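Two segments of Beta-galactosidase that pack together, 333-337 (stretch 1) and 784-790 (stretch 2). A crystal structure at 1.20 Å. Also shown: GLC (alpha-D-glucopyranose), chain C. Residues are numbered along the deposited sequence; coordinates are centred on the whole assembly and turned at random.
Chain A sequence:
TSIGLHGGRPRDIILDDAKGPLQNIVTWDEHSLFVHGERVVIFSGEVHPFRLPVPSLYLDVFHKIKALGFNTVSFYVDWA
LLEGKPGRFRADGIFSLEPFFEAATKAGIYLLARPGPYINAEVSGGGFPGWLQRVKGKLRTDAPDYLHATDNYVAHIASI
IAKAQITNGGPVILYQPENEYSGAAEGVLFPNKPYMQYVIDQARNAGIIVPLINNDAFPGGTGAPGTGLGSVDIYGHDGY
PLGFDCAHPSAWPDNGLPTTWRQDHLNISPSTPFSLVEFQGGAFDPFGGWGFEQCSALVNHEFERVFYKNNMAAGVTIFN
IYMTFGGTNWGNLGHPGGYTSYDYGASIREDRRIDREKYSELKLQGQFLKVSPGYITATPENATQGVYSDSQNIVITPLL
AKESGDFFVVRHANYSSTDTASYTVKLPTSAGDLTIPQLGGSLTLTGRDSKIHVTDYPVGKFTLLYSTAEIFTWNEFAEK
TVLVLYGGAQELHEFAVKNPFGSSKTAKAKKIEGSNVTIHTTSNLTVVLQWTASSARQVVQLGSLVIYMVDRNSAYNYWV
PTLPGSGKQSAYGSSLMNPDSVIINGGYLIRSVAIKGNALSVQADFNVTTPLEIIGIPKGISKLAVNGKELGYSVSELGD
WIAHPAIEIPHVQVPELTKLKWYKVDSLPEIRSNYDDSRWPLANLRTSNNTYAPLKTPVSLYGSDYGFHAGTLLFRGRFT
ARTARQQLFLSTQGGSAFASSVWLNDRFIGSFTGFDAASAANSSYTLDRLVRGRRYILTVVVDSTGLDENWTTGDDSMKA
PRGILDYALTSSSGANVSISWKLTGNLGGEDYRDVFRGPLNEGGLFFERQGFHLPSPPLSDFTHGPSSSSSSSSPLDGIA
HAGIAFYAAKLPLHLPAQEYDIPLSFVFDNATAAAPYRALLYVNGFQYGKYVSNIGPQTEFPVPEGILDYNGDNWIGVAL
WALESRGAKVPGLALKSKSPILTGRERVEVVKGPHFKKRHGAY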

# COMPACT_ATOMS: atom_id res chain seq x y z
N LEU A 333 -4.15 5.69 -12.59
CA LEU A 333 -4.68 4.32 -12.27
C LEU A 333 -5.67 4.39 -11.13
O LEU A 333 -6.37 3.39 -10.93
CB LEU A 333 -3.52 3.35 -12.02
CG LEU A 333 -2.70 3.53 -10.75
CD1 LEU A 333 -3.33 2.82 -9.54
CD2 LEU A 333 -1.30 2.93 -10.94
N GLY A 334 -5.73 5.47 -10.33
CA GLY A 334 -6.59 5.52 -9.18
C GLY A 334 -8.03 5.83 -9.48
O GLY A 334 -8.40 6.32 -10.53
N HIS A 335 -8.90 5.59 -8.44
CA HIS A 335 -10.31 5.97 -8.59
C HIS A 335 -10.59 7.38 -8.12
O HIS A 335 -9.72 8.01 -7.49
CB HIS A 335 -11.18 4.94 -7.79
CG HIS A 335 -11.22 5.17 -6.32
ND1 HIS A 335 -12.35 4.82 -5.59
CD2 HIS A 335 -10.30 5.61 -5.43
CE1 HIS A 335 -12.12 5.09 -4.32
NE2 HIS A 335 -10.89 5.58 -4.18
N PRO A 336 -11.79 7.92 -8.37
CA PRO A 336 -12.09 9.28 -7.98
C PRO A 336 -12.14 9.53 -6.48
O PRO A 336 -12.04 10.69 -6.08
CB PRO A 336 -13.51 9.53 -8.51
CG PRO A 336 -13.57 8.59 -9.71
CD PRO A 336 -12.85 7.36 -9.21
N GLY A 337 -12.28 8.48 -5.68
CA GLY A 337 -12.33 8.62 -4.22
C GLY A 337 -10.99 8.82 -3.55
O GLY A 337 -10.94 8.83 -2.29
N SER A 784 -11.57 13.64 -15.92
CA SER A 784 -12.01 12.46 -15.20
C SER A 784 -11.00 12.14 -14.12
O SER A 784 -9.79 12.09 -14.43
CB SER A 784 -12.14 11.23 -16.11
OG SER A 784 -12.47 10.09 -15.27
N THR A 785 -11.48 11.91 -12.91
CA THR A 785 -10.54 11.50 -11.84
C THR A 785 -10.53 9.99 -11.70
O THR A 785 -10.01 9.45 -10.72
CB THR A 785 -10.91 12.20 -10.52
OG1 THR A 785 -12.32 11.97 -10.34
CG2 THR A 785 -10.61 13.70 -10.63
N GLY A 786 -11.05 9.28 -12.69
CA GLY A 786 -11.00 7.80 -12.73
C GLY A 786 -12.40 7.24 -12.83
O GLY A 786 -13.39 8.00 -12.77
N LEU A 787 -12.54 5.95 -12.99
CA LEU A 787 -13.86 5.31 -13.00
C LEU A 787 -14.16 4.81 -11.60
O LEU A 787 -13.23 4.45 -10.83
CB LEU A 787 -13.83 4.12 -13.98
CG LEU A 787 -13.43 4.56 -15.41
CD1 LEU A 787 -13.48 3.36 -16.35
CD2 LEU A 787 -14.33 5.69 -15.90
N ASP A 788 -15.43 4.85 -11.23
CA ASP A 788 -15.79 4.46 -9.87
C ASP A 788 -15.60 2.96 -9.65
O ASP A 788 -15.60 2.15 -10.60
CB ASP A 788 -17.27 4.80 -9.60
CG ASP A 788 -17.52 6.31 -9.55
OD1 ASP A 788 -16.59 7.14 -9.37
OD2 ASP A 788 -18.70 6.73 -9.66
N GLU A 789 -15.47 2.59 -8.38
CA GLU A 789 -15.51 1.22 -7.93
C GLU A 789 -16.91 0.62 -8.06
O GLU A 789 -17.90 1.28 -8.43
CB GLU A 789 -15.02 1.15 -6.44
CG GLU A 789 -13.51 1.37 -6.36
CD GLU A 789 -13.06 1.49 -4.93
OE1 GLU A 789 -13.85 2.09 -4.09
OE2 GLU A 789 -11.96 1.03 -4.60
N ASN A 790 -16.97 -0.70 -7.78
CA ASN A 790 -18.19 -1.48 -7.94
C ASN A 790 -18.32 -2.44 -6.77
O ASN A 790 -18.45 -3.66 -6.90
CB ASN A 790 -18.14 -2.25 -9.28
CG ASN A 790 -19.53 -2.58 -9.79
OD1 ASN A 790 -20.03 -1.87 -10.66
ND2 ASN A 790 -20.20 -3.62 -9.28
C1 GLC C . -16.57 5.21 1.28
C2 GLC C . -16.58 3.95 2.11
C3 GLC C . -15.91 2.72 1.52
C4 GLC C . -16.06 2.65 0.02
C5 GLC C . -15.60 4.01 -0.56
C6 GLC C . -15.29 3.89 -2.00
O2 GLC C . -16.02 4.19 3.38
O3 GLC C . -16.50 1.58 2.13
O4 GLC C . -15.26 1.63 -0.54
O5 GLC C . -16.49 5.01 -0.12
O6 GLC C . -15.42 4.92 -2.91
O HOH W 1 -15.01 4.65 -6.34

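No direct hydrogen bond joins these two loops, although the contact is lined with backbone oxygens; a proline packed among oxygens and one bridging water are its main features. Neither stretch forms a regular helix or strand, and the backbones come closest where His335 CA lies 4.6 Å from Gly786 CA and Pro336 CA lies 4.7 Å from Thr785 CA.

Pro336 is the centre of the packing and loses the most area to the other stretch. Its nitrogen has no hydrogen to give, so the 3.3 Å approach of Pro336 N to Thr785 O cannot be a hydrogen bond. The ring packs against the oxygens by close van der Waals contact: Pro336 CG sits 3.1 Å from Gly786 O and 3.4 Å from Asp788 OD1, while Pro336 CD is 3.4 Å from Leu787 O. Pro336 CA adds a CA-H...O contact to Thr785 O at 3.4 Å, and Pro336 CB rests 3.3 Å from Thr785 OG1.

The close approach of the backbones at Gly334 and His335 needs Gly786. A CB on Gly786 would point toward stretch 1 and fall 2.3 Å from Gly334 O, and its phi/psi of 123/175 by itself calls for glycine. Within the loop, Gly786 N donates to Ser784 OG at 3.1 Å, which ties the loop to itself.

At the other end, His335 and Glu789 meet without bonding directly: His335 ND1 and Glu789 OE1 are 3.5 Å apart at a poor angle. Water 1 makes the link, its O lying 2.8 Å from His335 ND1 and accepting from Glu789 N at 2.9 Å. Water 1 also makes a weak hydrogen bond of 3.5 Å between its O and GLC O6. The sugar borders both residues, with GLC C6 3.1 Å from Glu789 OE1 and GLC O6 at the edge of the imidazole, 3.6 Å from His335 CE1.

The pattern is simple: glycine lets the backbones close up, proline packs beside the oxygens, and water carries a polar link.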